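Local coordinates for protein DNA polymerase III subunit delta (Bacillus subtilis, PDB 3ZH9) that probably acts as the wrench of the loader complex, opening the ring-shaped beta subunit dimer so that it can be placed on primed DNA for replication, at residues N179-S184 with S214-I219; R260-T265 with K290-Q295; E247-M252 with E317-K322; K81-L86 with L117-E122. All coordinates share one frame; numbering follows the deposited sequence.

Contact 1 of 4, residues N179-S184 with S214-I219; sequences NGHLSS and SLEQNI. With SO4 (sulfate ion), chain B.
A histidine-carboxylate hydrogen bond joins His181 to Glu216 where the start of helix 215-227 meets the turn after helix 168-177. Glu216 OE1 accepts two N-H groups. His181 NE2 donates to the syn side of Glu216 OE1 at 2.7 Å; the oxygen lies in the plane of the imidazole, and the N-H...O angle is 166°. Asn179 ND2 donates to the same Glu216 OE1 at 2.9 Å, but approaches from above the carboxylate plane. CG of Glu216 is anti to the backbone N (chi1 178°), and the chain runs on extended, which carries the carboxylate out toward both donors.

Asn179 suits its place because it tolerates the positive phi of the C-prime residue in the Schellman motif that ends helix 168-177. Ser214 N-caps the other helix, its OG taking the N-H of Gln217 at 2.9 Å from Gln217 N. On the far edge of the imidazole, His181 ND1 lies 2.9 Å from O2 of a sulfate, probably from the crystallisation liquor, whose O1 also accepts from Ser183 N.

Both imidazole nitrogens therefore donate to anionic acceptors, which is consistent with a positively charged His181 that the carboxylate, and in this crystal the sulfate, would probably stabilise.

Contact 2 of 4, residues R260-T265 with K290-Q295; sequences RLILQT and KLAMDQ
Ala292 points its methyl group at helix 248-269, in the close-packed part of the contact. Ala292 CB lies 3.7 Å from Leu261 CG and 3.8 Å from Thr265 OG1, and the small side chain lets the axes of the two helical segments come within 8.3 Å, with a signed crossing angle of -80°. Thr265 can face this buried surface because its hydroxyl is satisfied by its own helix: Thr265 OG1 donates to Leu261 O at 3.0 Å. With chi1 at -64°, OG1 sits beside the backbone N, and it reaches the carbonyl from the face opposite to that used by Thr265 N.

Next to the alanine, Ile262 runs across Gln295 at about a right angle, its CD1 3.4 Å from Gln295 OE1. The amide of Gln295 is not wasted in this buried place, since OE1 accepts from Gln258 and NE2 donates to Asn224.

The outer side is marked by exposure. Met293 CB points away overall from helix 248-269 and the residue is partly exposed, while Asp294 is exposed to solvent; the modelled approach of Met293 to Thr265 CG2 is doubtful and says nothing about packing. Such steep helix-on-helix crossing through a small residue joins helix 248-269 to helix 286-296 in the all-helical C-terminal domain of the HolA family.

Contact 3 of 4, residues E247-M252 with E317-K322; sequences EPIKIM and EMKTGK
Lys319 NZ, held by a salt bridge to Asp315 one turn earlier in its helix, stands 3.7 Å from Ile249 CD1. The lysine thus serves two purposes: its charged end is satisfied by the aspartate, while its aliphatic part lies across the isoleucine at about a right angle, with Lys319 CG 3.9 Å from Ile249 CD1. A bend at the last torsion (chi4 61°) turns NZ away from the line of the otherwise extended chain. Ile249 presents CD1 to it from a partly exposed position, so this edge borders on solvent, where a long amphipathic side chain is well suited.

Deeper in, Met318 carries the contact. Its chain is extended beyond CG, and its sulfur reaches the first turn of helix 248-269, where Met318 SD lies 3.9 Å from Ile249 CA. The terminal methyl goes further, to Pro248, with 4.1 Å between Met318 CE and Pro248 CB. Proline fits here because the first turn of a helix does not need its N-H. Met252, bent at chi2 and chi3, slides past Met318 in the opposite direction, and the two SD atoms of Met252 and Met318 come within 4.1 Å. Flexible, unbranched methionines can fill such an irregular interface between a helix start and a helix end.

Leu328 and Leu329 of helix 325-338 also pack on Met318. The start of one helix, the end of another and the first turns of a third thus share one apolar core, as expected of a helical bundle such as this C-terminal domain.

Contact 4 of 4, residues K81-L86 with L117-E122; sequences KNPYFL and LLAPYE
Lys81 and Leu118 form a parallel beta bridge, their CA atoms 4.7 Å apart, at the ends of neighbouring strands 76-81 and 113-119. The next residue completes it: Asn82 N donates to Leu118 O at 2.9 Å, with an N-H...O angle of 156°. Taken from residue 81 to 84 and from 117 to 121, the two directions are 49° apart. Asn82 takes up a left-handed backbone conformation, which asparagine adopts more readily than most residues, and Pro83 and Pro120 each stand at the centre of an inverse gamma turn, so both chains bend sharply as they leave the sheet.

Pro83 makes an apolar link. Its CG meets two residues of strand 113-119: Ala119 CB at 3.6 Å and Leu117 CD2 at 3.8 Å from Pro83 CG. A small alanine lets the proline ring settle close to the strand. Leu117 continues this surface toward Leu134 of helix 129-137, whereas Leu118, on the face shared with Lys81, packs on helix 25-39.

Tyr121 reaches back over the turn. Its hydroxyl comes near the backbone of residues 82-84, and Tyr121 OH lies 3.4 Å from Tyr84 CB, while Pro120 CD sits over the centre of the Tyr121 ring at a height of 4.1 Å. Tyr84 carries its own ring away, with its OH donating to Ile95 O.

The strand order 2-3-4-1-5 of this parallel sheet is that of AAA+ domains, in keeping with the P-loop NTPase clan of this region.

Along the chain contact 4 comes first, in the five-stranded parallel sheet of the N-terminal domain, and closes before the others open. Contact 1 follows, joining the region of helices 168-177 and 182-195 to helix 215-227. Contact 2 is nested within the loop closed by contact 3, and both use helix 248-269, centres about 24 Å apart. Contact 1 touches each of them: Asn179 packs on Leu291 of contact 2, and Ile219 on Ile251 of contact 3. Contacts 3 and 4 lie on opposite sides of the chain's centre, about 41 Å between centres. Contacts 1 to 3 form a continuous helical assembly, while contact 4 belongs to the AAA+-like N-terminal domain, consistent with a multidomain loader subunit.

Contact 1 of 4, residues N179-S184 with S214-I219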
loop_
_atom_site.group_PDB
_atom_site.type_symbol
_atom_site.label_atom_id
_atom_site.label_comp_id
_atom_site.label_asym_id
_atom_site.label_seq_id
_atom_site.Cartn_x
_atom_site.Cartn_y
_atom_site.Cartn_z
ATOM N N ASN A 179 -4.028 -9.050 6.487
ATOM C CA ASN A 179 -2.934 -9.437 5.595
ATOM C C ASN A 179 -1.936 -8.312 5.376
ATOM O O ASN A 179 -1.402 -8.168 4.277
ATOM C CB ASN A 179 -3.472 -9.883 4.230
ATOM C CG ASN A 179 -2.635 -11.003 3.603
ATOM O OD1 ASN A 179 -2.076 -11.840 4.308
ATOM N ND2 ASN A 179 -2.545 -11.012 2.278
ATOM N N GLY A 180 -1.707 -7.494 6.401
ATOM C CA GLY A 180 -0.659 -6.491 6.326
ATOM C C GLY A 180 -0.933 -5.203 5.551
ATOM O O GLY A 180 -0.110 -4.299 5.578
ATOM N N HIS A 181 -2.064 -5.095 4.859
ATOM C CA HIS A 181 -2.369 -3.857 4.117
ATOM C C HIS A 181 -2.483 -2.640 5.043
ATOM O O HIS A 181 -3.298 -2.645 5.979
ATOM C CB HIS A 181 -3.671 -4.014 3.339
ATOM C CG HIS A 181 -3.599 -5.033 2.251
ATOM N ND1 HIS A 181 -3.075 -4.757 1.006
ATOM C CD2 HIS A 181 -3.973 -6.336 2.223
ATOM C CE1 HIS A 181 -3.134 -5.844 0.255
ATOM N NE2 HIS A 181 -3.678 -6.815 0.968
ATOM N N LEU A 182 -1.684 -1.603 4.787
ATOM C CA LEU A 182 -1.671 -0.433 5.669
ATOM C C LEU A 182 -2.999 0.301 5.626
ATOM O O LEU A 182 -3.478 0.775 6.647
ATOM C CB LEU A 182 -0.513 0.530 5.354
ATOM C CG LEU A 182 0.907 -0.002 5.624
ATOM C CD1 LEU A 182 1.971 1.119 5.613
ATOM C CD2 LEU A 182 0.970 -0.790 6.931
ATOM N N SER A 183 -3.596 0.376 4.443
ATOM C CA SER A 183 -4.892 1.028 4.287
ATOM C C SER A 183 -5.973 0.338 5.139
ATOM O O SER A 183 -6.855 0.991 5.696
ATOM C CB SER A 183 -5.305 1.029 2.811
ATOM O OG SER A 183 -5.605 -0.286 2.371
ATOM N N SER A 184 -5.884 -0.985 5.236
ATOM C CA SER A 184 -6.807 -1.772 6.041
ATOM C C SER A 184 -6.518 -1.603 7.525
ATOM O O SER A 184 -7.438 -1.489 8.334
ATOM C CB SER A 184 -6.731 -3.249 5.656
ATOM O OG SER A 184 -6.986 -3.406 4.274
ATOM N N SER A 214 -9.853 -10.909 6.481
ATOM C CA SER A 214 -10.081 -10.554 5.080
ATOM C C SER A 214 -10.213 -11.800 4.179
ATOM O O SER A 214 -9.692 -12.879 4.494
ATOM C CB SER A 214 -8.970 -9.635 4.555
ATOM O OG SER A 214 -7.789 -10.372 4.296
ATOM N N LEU A 215 -10.939 -11.646 3.079
ATOM C CA LEU A 215 -11.073 -12.703 2.075
ATOM C C LEU A 215 -9.701 -13.160 1.580
ATOM O O LEU A 215 -9.436 -14.359 1.447
ATOM C CB LEU A 215 -11.907 -12.193 0.899
ATOM C CG LEU A 215 -12.236 -13.136 -0.263
ATOM C CD1 LEU A 215 -12.889 -14.411 0.238
ATOM C CD2 LEU A 215 -13.154 -12.424 -1.244
ATOM N N GLU A 216 -8.822 -12.193 1.328
ATOM C CA GLU A 216 -7.488 -12.483 0.824
ATOM C C GLU A 216 -6.668 -13.231 1.869
ATOM O O GLU A 216 -5.858 -14.100 1.541
ATOM C CB GLU A 216 -6.775 -11.188 0.417
ATOM C CG GLU A 216 -5.352 -11.406 -0.077
ATOM C CD GLU A 216 -4.632 -10.107 -0.426
ATOM O OE1 GLU A 216 -4.195 -9.395 0.509
ATOM O OE2 GLU A 216 -4.496 -9.809 -1.636
ATOM N N GLN A 217 -6.871 -12.900 3.138
ATOM C CA GLN A 217 -6.183 -13.634 4.193
ATOM C C GLN A 217 -6.756 -15.048 4.301
ATOM O O GLN A 217 -6.014 -16.029 4.500
ATOM C CB GLN A 217 -6.292 -12.892 5.527
ATOM C CG GLN A 217 -6.067 -13.787 6.737
ATOM C CD GLN A 217 -4.624 -14.181 6.896
ATOM O OE1 GLN A 217 -3.743 -13.533 6.348
ATOM N NE2 GLN A 217 -4.372 -15.247 7.644
ATOM N N ASN A 218 -8.077 -15.159 4.159
ATOM C CA ASN A 218 -8.722 -16.473 4.167
ATOM C C ASN A 218 -8.176 -17.369 3.053
ATOM O O ASN A 218 -7.849 -18.536 3.293
ATOM C CB ASN A 218 -10.244 -16.344 4.079
ATOM C CG ASN A 218 -10.894 -16.178 5.451
ATOM O OD1 ASN A 218 -10.545 -16.876 6.403
ATOM N ND2 ASN A 218 -11.816 -15.239 5.561
ATOM N N ILE A 219 -8.059 -16.813 1.847
ATOM C CA ILE A 219 -7.462 -17.539 0.715
ATOM C C ILE A 219 -6.052 -18.010 1.060
ATOM O O ILE A 219 -5.706 -19.175 0.852
ATOM C CB ILE A 219 -7.399 -16.672 -0.570
ATOM C CG1 ILE A 219 -8.802 -16.276 -1.036
ATOM C CG2 ILE A 219 -6.610 -17.384 -1.679
ATOM C CD1 ILE A 219 -9.831 -17.366 -0.880
HETATM S S SO4 B . -2.451 -0.910 0.669
HETATM O O1 SO4 B . -1.940 -0.167 1.821
HETATM O O2 SO4 B . -1.777 -2.208 0.606
HETATM O O3 SO4 B . -2.186 -0.135 -0.547
HETATM O O4 SO4 B . -3.891 -1.142 0.781
#

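Contact 2 of 4, residues R260-T265 with K290-Q295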
loop_
_atom_site.group_PDB
_atom_site.type_symbol
_atom_site.label_atom_id
_atom_site.label_comp_id
_atom_site.label_asym_id
_atom_site.label_seq_id
_atom_site.Cartn_x
_atom_site.Cartn_y
_atom_site.Cartn_z
ATOM N N ARG A 260 -0.353 -17.973 -8.876
ATOM C CA ARG A 260 0.536 -17.284 -9.807
ATOM C C ARG A 260 1.649 -16.556 -9.064
ATOM O O ARG A 260 2.800 -16.608 -9.472
ATOM C CB ARG A 260 -0.240 -16.326 -10.722
ATOM C CG ARG A 260 -1.028 -17.068 -11.828
ATOM C CD ARG A 260 -1.538 -16.122 -12.915
ATOM N NE ARG A 260 -2.418 -15.110 -12.351
ATOM C CZ ARG A 260 -3.739 -15.141 -12.451
ATOM N NH1 ARG A 260 -4.330 -16.121 -13.128
ATOM N NH2 ARG A 260 -4.464 -14.185 -11.893
ATOM N N LEU A 261 1.301 -15.882 -7.971
ATOM C CA LEU A 261 2.300 -15.216 -7.143
ATOM C C LEU A 261 3.337 -16.180 -6.571
ATOM O O LEU A 261 4.529 -15.868 -6.533
ATOM C CB LEU A 261 1.626 -14.477 -5.996
ATOM C CG LEU A 261 2.564 -13.682 -5.092
ATOM C CD1 LEU A 261 3.413 -12.680 -5.866
ATOM C CD2 LEU A 261 1.751 -12.996 -3.984
ATOM N N ILE A 262 2.884 -17.334 -6.085
ATOM C CA ILE A 262 3.817 -18.315 -5.530
ATOM C C ILE A 262 4.803 -18.787 -6.601
ATOM O O ILE A 262 6.015 -18.827 -6.386
ATOM C CB ILE A 262 3.052 -19.527 -4.943
ATOM C CG1 ILE A 262 2.281 -19.088 -3.695
ATOM C CG2 ILE A 262 4.012 -20.645 -4.566
ATOM C CD1 ILE A 262 1.165 -20.031 -3.340
ATOM N N LEU A 263 4.283 -19.111 -7.776
ATOM C CA LEU A 263 5.150 -19.556 -8.876
ATOM C C LEU A 263 6.201 -18.485 -9.227
ATOM O O LEU A 263 7.381 -18.787 -9.337
ATOM C CB LEU A 263 4.309 -19.903 -10.114
ATOM C CG LEU A 263 5.142 -20.419 -11.302
ATOM C CD1 LEU A 263 5.529 -21.882 -11.074
ATOM C CD2 LEU A 263 4.396 -20.259 -12.574
ATOM N N GLN A 264 5.771 -17.233 -9.394
ATOM C CA GLN A 264 6.710 -16.137 -9.684
ATOM C C GLN A 264 7.779 -15.962 -8.592
ATOM O O GLN A 264 8.975 -15.832 -8.865
ATOM C CB GLN A 264 5.945 -14.829 -9.823
ATOM C CG GLN A 264 5.150 -14.700 -11.115
ATOM C CD GLN A 264 4.192 -13.534 -11.050
ATOM O OE1 GLN A 264 3.515 -13.331 -10.043
ATOM N NE2 GLN A 264 4.132 -12.761 -12.117
ATOM N N THR A 265 7.320 -15.920 -7.352
ATOM C CA THR A 265 8.208 -15.770 -6.220
ATOM C C THR A 265 9.217 -16.934 -6.150
ATOM O O THR A 265 10.419 -16.718 -5.954
ATOM C CB THR A 265 7.385 -15.657 -4.924
ATOM O OG1 THR A 265 6.600 -14.455 -4.974
ATOM C CG2 THR A 265 8.296 -15.575 -3.745
ATOM N N LYS A 290 6.723 -11.997 1.036
ATOM C CA LYS A 290 7.295 -12.860 2.073
ATOM C C LYS A 290 6.444 -14.108 2.307
ATOM O O LYS A 290 6.971 -15.223 2.397
ATOM C CB LYS A 290 7.493 -12.095 3.386
ATOM C CG LYS A 290 8.181 -12.911 4.460
ATOM C CD LYS A 290 9.437 -13.572 3.901
ATOM C CE LYS A 290 9.930 -14.692 4.807
ATOM N N LEU A 291 5.129 -13.923 2.388
ATOM C CA LEU A 291 4.232 -15.047 2.613
ATOM C C LEU A 291 4.235 -16.004 1.416
ATOM O O LEU A 291 4.193 -17.217 1.590
ATOM C CB LEU A 291 2.799 -14.576 2.913
ATOM C CG LEU A 291 2.542 -13.615 4.087
ATOM C CD1 LEU A 291 1.044 -13.298 4.166
ATOM C CD2 LEU A 291 3.050 -14.167 5.415
ATOM N N ALA A 292 4.275 -15.454 0.204
ATOM C CA ALA A 292 4.298 -16.286 -0.994
ATOM C C ALA A 292 5.608 -17.056 -1.038
ATOM O O ALA A 292 5.628 -18.182 -1.485
ATOM C CB ALA A 292 4.120 -15.436 -2.285
ATOM N N MET A 293 6.701 -16.431 -0.590
ATOM C CA MET A 293 7.983 -17.117 -0.548
ATOM C C MET A 293 7.886 -18.331 0.368
ATOM O O MET A 293 8.420 -19.389 0.047
ATOM C CB MET A 293 9.101 -16.211 -0.045
ATOM C CG MET A 293 9.533 -15.118 -1.013
ATOM S SD MET A 293 10.843 -14.075 -0.349
ATOM C CE MET A 293 12.284 -15.099 -0.660
ATOM N N ASP A 294 7.212 -18.173 1.508
ATOM C CA ASP A 294 7.101 -19.268 2.483
ATOM C C ASP A 294 6.308 -20.406 1.872
ATOM O O ASP A 294 6.661 -21.574 2.005
ATOM C CB ASP A 294 6.406 -18.813 3.763
ATOM C CG ASP A 294 7.270 -17.886 4.612
ATOM O OD1 ASP A 294 8.509 -17.876 4.432
ATOM O OD2 ASP A 294 6.703 -17.177 5.477
ATOM N N GLN A 295 5.229 -20.056 1.185
ATOM C CA GLN A 295 4.384 -21.067 0.575
ATOM C C GLN A 295 5.087 -21.752 -0.599
ATOM O O GLN A 295 4.918 -22.946 -0.814
ATOM C CB GLN A 295 3.059 -20.465 0.133
ATOM C CG GLN A 295 2.098 -20.238 1.283
ATOM C CD GLN A 295 0.726 -19.778 0.822
ATOM O OE1 GLN A 295 0.600 -19.004 -0.130
ATOM N NE2 GLN A 295 -0.310 -20.250 1.501
#

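Contact 3 of 4, residues E247-M252 with E317-K322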
loop_
_atom_site.group_PDB
_atom_site.type_symbol
_atom_site.label_atom_id
_atom_site.label_comp_id
_atom_site.label_asym_id
_atom_site.label_seq_id
_atom_site.Cartn_x
_atom_site.Cartn_y
_atom_site.Cartn_z
ATOM N N GLU A 247 -18.745 -15.478 -4.115
ATOM C CA GLU A 247 -18.988 -16.174 -5.373
ATOM C C GLU A 247 -17.830 -17.090 -5.717
ATOM O O GLU A 247 -16.681 -16.658 -5.701
ATOM C CB GLU A 247 -19.168 -15.177 -6.504
ATOM C CG GLU A 247 -20.145 -14.080 -6.206
ATOM C CD GLU A 247 -20.435 -13.264 -7.435
ATOM O OE1 GLU A 247 -19.643 -13.357 -8.401
ATOM O OE2 GLU A 247 -21.457 -12.546 -7.445
ATOM N N PRO A 248 -18.136 -18.355 -6.048
ATOM C CA PRO A 248 -17.128 -19.358 -6.407
ATOM C C PRO A 248 -16.132 -18.816 -7.426
ATOM O O PRO A 248 -14.935 -19.108 -7.351
ATOM C CB PRO A 248 -17.961 -20.475 -7.037
ATOM C CG PRO A 248 -19.295 -20.364 -6.365
ATOM C CD PRO A 248 -19.508 -18.892 -6.128
ATOM N N ILE A 249 -16.626 -18.022 -8.366
ATOM C CA ILE A 249 -15.775 -17.491 -9.418
ATOM C C ILE A 249 -14.772 -16.491 -8.844
ATOM O O ILE A 249 -13.625 -16.429 -9.296
ATOM C CB ILE A 249 -16.605 -16.868 -10.570
ATOM C CG1 ILE A 249 -15.699 -16.511 -11.752
ATOM C CG2 ILE A 249 -17.407 -15.667 -10.073
ATOM C CD1 ILE A 249 -16.445 -16.220 -13.037
ATOM N N LYS A 250 -15.197 -15.732 -7.835
ATOM C CA LYS A 250 -14.326 -14.749 -7.188
ATOM C C LYS A 250 -13.305 -15.436 -6.297
ATOM O O LYS A 250 -12.134 -15.061 -6.274
ATOM C CB LYS A 250 -15.138 -13.746 -6.360
ATOM C CG LYS A 250 -14.310 -12.561 -5.867
ATOM C CD LYS A 250 -15.104 -11.660 -4.938
ATOM N N ILE A 251 -13.759 -16.441 -5.557
ATOM C CA ILE A 251 -12.870 -17.250 -4.738
ATOM C C ILE A 251 -11.767 -17.846 -5.617
ATOM O O ILE A 251 -10.599 -17.875 -5.246
ATOM C CB ILE A 251 -13.638 -18.394 -4.066
ATOM C CG1 ILE A 251 -14.692 -17.838 -3.102
ATOM C CG2 ILE A 251 -12.687 -19.318 -3.330
ATOM C CD1 ILE A 251 -15.544 -18.896 -2.478
ATOM N N MET A 252 -12.160 -18.307 -6.795
ATOM C CA MET A 252 -11.253 -18.996 -7.694
ATOM C C MET A 252 -10.193 -18.036 -8.225
ATOM O O MET A 252 -9.005 -18.373 -8.288
ATOM C CB MET A 252 -12.048 -19.613 -8.841
ATOM C CG MET A 252 -11.188 -20.181 -9.965
ATOM S SD MET A 252 -11.942 -19.879 -11.580
ATOM C CE MET A 252 -11.831 -18.089 -11.677
ATOM N N GLU A 317 -14.528 -23.020 -17.602
ATOM C CA GLU A 317 -15.693 -23.869 -17.395
ATOM C C GLU A 317 -16.765 -23.166 -16.558
ATOM O O GLU A 317 -17.952 -23.502 -16.633
ATOM C CB GLU A 317 -15.279 -25.196 -16.756
ATOM C CG GLU A 317 -14.602 -26.153 -17.726
ATOM C CD GLU A 317 -14.053 -27.395 -17.046
ATOM O OE1 GLU A 317 -13.829 -27.352 -15.816
ATOM O OE2 GLU A 317 -13.842 -28.413 -17.744
ATOM N N MET A 318 -16.341 -22.187 -15.767
ATOM C CA MET A 318 -17.271 -21.403 -14.962
ATOM C C MET A 318 -17.897 -20.263 -15.773
ATOM O O MET A 318 -19.108 -20.021 -15.698
ATOM C CB MET A 318 -16.577 -20.843 -13.714
ATOM C CG MET A 318 -16.520 -21.802 -12.539
ATOM S SD MET A 318 -15.892 -21.000 -11.050
ATOM C CE MET A 318 -15.802 -22.398 -9.936
ATOM N N LYS A 319 -17.064 -19.567 -16.543
ATOM C CA LYS A 319 -17.513 -18.417 -17.318
ATOM C C LYS A 319 -18.442 -18.827 -18.463
ATOM O O LYS A 319 -19.395 -18.116 -18.794
ATOM C CB LYS A 319 -16.313 -17.629 -17.858
ATOM C CG LYS A 319 -15.735 -16.594 -16.892
ATOM C CD LYS A 319 -14.453 -15.967 -17.453
ATOM C CE LYS A 319 -14.035 -14.728 -16.669
ATOM N NZ LYS A 319 -13.739 -15.025 -15.236
ATOM N N THR A 320 -18.165 -19.979 -19.062
ATOM C CA THR A 320 -18.933 -20.429 -20.214
ATOM C C THR A 320 -19.723 -21.695 -19.902
ATOM O O THR A 320 -19.218 -22.619 -19.267
ATOM C CB THR A 320 -18.018 -20.681 -21.431
ATOM O OG1 THR A 320 -17.330 -21.927 -21.269
ATOM C CG2 THR A 320 -16.997 -19.559 -21.577
ATOM N N GLY A 321 -20.970 -21.732 -20.353
ATOM C CA GLY A 321 -21.805 -22.903 -20.170
ATOM C C GLY A 321 -22.209 -23.125 -18.727
ATOM O O GLY A 321 -21.723 -22.450 -17.819
ATOM N N LYS A 322 -23.103 -24.087 -18.520
ATOM C CA LYS A 322 -23.648 -24.348 -17.196
ATOM C C LYS A 322 -23.053 -25.596 -16.559
ATOM O O LYS A 322 -23.513 -26.711 -16.799
ATOM C CB LYS A 322 -25.173 -24.468 -17.253
#

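Contact 4 of 4, residues K81-L86 with L117-E122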
loop_
_atom_site.group_PDB
_atom_site.type_symbol
_atom_site.label_atom_id
_atom_site.label_comp_id
_atom_site.label_asym_id
_atom_site.label_seq_id
_atom_site.Cartn_x
_atom_site.Cartn_y
_atom_site.Cartn_z
ATOM N N LYS A 81 3.609 15.858 -8.810
ATOM C CA LYS A 81 3.851 14.414 -8.786
ATOM C C LYS A 81 4.934 13.956 -9.762
ATOM O O LYS A 81 5.125 14.556 -10.827
ATOM C CB LYS A 81 2.561 13.652 -9.091
ATOM C CG LYS A 81 1.400 13.946 -8.153
ATOM C CD LYS A 81 0.158 13.195 -8.620
ATOM C CE LYS A 81 -1.060 13.532 -7.783
ATOM N NZ LYS A 81 -2.313 13.096 -8.467
ATOM N N ASN A 82 5.626 12.879 -9.385
ATOM C CA ASN A 82 6.522 12.124 -10.273
ATOM C C ASN A 82 7.766 12.843 -10.797
ATOM O O ASN A 82 7.971 12.921 -12.010
ATOM C CB ASN A 82 5.753 11.542 -11.463
ATOM C CG ASN A 82 4.577 10.690 -11.036
ATOM O OD1 ASN A 82 3.526 10.709 -11.678
ATOM N ND2 ASN A 82 4.740 9.947 -9.952
ATOM N N PRO A 83 8.601 13.362 -9.887
ATOM C CA PRO A 83 9.905 13.898 -10.288
ATOM C C PRO A 83 10.899 12.766 -10.549
ATOM O O PRO A 83 11.820 12.562 -9.757
ATOM C CB PRO A 83 10.327 14.737 -9.071
ATOM C CG PRO A 83 9.623 14.108 -7.927
ATOM C CD PRO A 83 8.314 13.600 -8.462
ATOM N N TYR A 84 10.704 12.049 -11.655
ATOM C CA TYR A 84 11.519 10.885 -12.006
ATOM C C TYR A 84 12.996 11.232 -12.138
ATOM O O TYR A 84 13.859 10.378 -11.966
ATOM C CB TYR A 84 11.016 10.230 -13.303
ATOM C CG TYR A 84 10.715 11.211 -14.413
ATOM C CD1 TYR A 84 11.722 11.668 -15.265
ATOM C CD2 TYR A 84 9.424 11.698 -14.601
ATOM C CE1 TYR A 84 11.440 12.587 -16.280
ATOM C CE2 TYR A 84 9.135 12.613 -15.606
ATOM C CZ TYR A 84 10.142 13.049 -16.442
ATOM O OH TYR A 84 9.842 13.952 -17.437
ATOM N N PHE A 85 13.279 12.491 -12.446
ATOM C CA PHE A 85 14.654 12.950 -12.570
ATOM C C PHE A 85 15.375 12.983 -11.217
ATOM O O PHE A 85 16.562 13.285 -11.160
ATOM C CB PHE A 85 14.684 14.331 -13.226
ATOM C CG PHE A 85 13.653 15.278 -12.676
ATOM C CD1 PHE A 85 13.863 15.927 -11.470
ATOM C CD2 PHE A 85 12.464 15.502 -13.356
ATOM C CE1 PHE A 85 12.910 16.786 -10.955
ATOM C CE2 PHE A 85 11.513 16.355 -12.845
ATOM C CZ PHE A 85 11.739 17.005 -11.645
ATOM N N LEU A 86 14.654 12.685 -10.137
ATOM C CA LEU A 86 15.267 12.532 -8.815
ATOM C C LEU A 86 15.860 11.131 -8.631
ATOM O O LEU A 86 16.658 10.902 -7.719
ATOM C CB LEU A 86 14.262 12.834 -7.700
ATOM C CG LEU A 86 13.857 14.303 -7.567
ATOM C CD1 LEU A 86 12.859 14.507 -6.426
ATOM C CD2 LEU A 86 15.095 15.165 -7.375
ATOM N N LEU A 117 6.364 17.976 -3.315
ATOM C CA LEU A 117 6.827 16.984 -4.274
ATOM C C LEU A 117 6.377 15.611 -3.803
ATOM O O LEU A 117 6.723 15.179 -2.703
ATOM C CB LEU A 117 8.345 16.986 -4.357
ATOM C CG LEU A 117 8.920 18.010 -5.315
ATOM C CD1 LEU A 117 10.413 18.146 -5.085
ATOM C CD2 LEU A 117 8.606 17.571 -6.748
ATOM N N LEU A 118 5.617 14.926 -4.648
ATOM C CA LEU A 118 5.209 13.561 -4.369
ATOM C C LEU A 118 5.999 12.641 -5.304
ATOM O O LEU A 118 5.776 12.634 -6.516
ATOM C CB LEU A 118 3.701 13.424 -4.569
ATOM C CG LEU A 118 3.080 12.108 -4.120
ATOM C CD1 LEU A 118 3.561 11.752 -2.728
ATOM C CD2 LEU A 118 1.562 12.205 -4.165
ATOM N N ALA A 119 6.950 11.904 -4.740
ATOM C CA ALA A 119 7.901 11.123 -5.523
ATOM C C ALA A 119 7.854 9.664 -5.099
ATOM O O ALA A 119 8.581 9.261 -4.204
ATOM C CB ALA A 119 9.307 11.667 -5.344
ATOM N N PRO A 120 6.998 8.872 -5.752
ATOM C CA PRO A 120 6.685 7.511 -5.313
ATOM C C PRO A 120 7.787 6.504 -5.652
ATOM O O PRO A 120 7.492 5.478 -6.243
ATOM C CB PRO A 120 5.435 7.180 -6.129
ATOM C CG PRO A 120 5.659 7.915 -7.432
ATOM C CD PRO A 120 6.290 9.230 -7.000
ATOM N N TYR A 121 9.027 6.802 -5.285
ATOM C CA TYR A 121 10.158 5.947 -5.587
ATOM C C TYR A 121 10.777 5.524 -4.271
ATOM O O TYR A 121 10.624 6.210 -3.266
ATOM C CB TYR A 121 11.196 6.713 -6.408
ATOM C CG TYR A 121 10.607 7.579 -7.507
ATOM C CD1 TYR A 121 9.899 7.015 -8.561
ATOM C CD2 TYR A 121 10.774 8.956 -7.490
ATOM C CE1 TYR A 121 9.372 7.796 -9.566
ATOM C CE2 TYR A 121 10.252 9.754 -8.491
ATOM C CZ TYR A 121 9.547 9.171 -9.525
ATOM O OH TYR A 121 9.025 9.967 -10.518
ATOM N N GLU A 122 11.491 4.406 -4.274
ATOM C CA GLU A 122 12.063 3.882 -3.038
ATOM C C GLU A 122 13.209 4.755 -2.560
ATOM O O GLU A 122 13.444 4.901 -1.361
ATOM C CB GLU A 122 12.598 2.465 -3.247
ATOM C CG GLU A 122 11.546 1.391 -3.395
ATOM C CD GLU A 122 12.159 -0.002 -3.426
ATOM O OE1 GLU A 122 13.292 -0.162 -2.911
ATOM O OE2 GLU A 122 11.515 -0.929 -3.969
#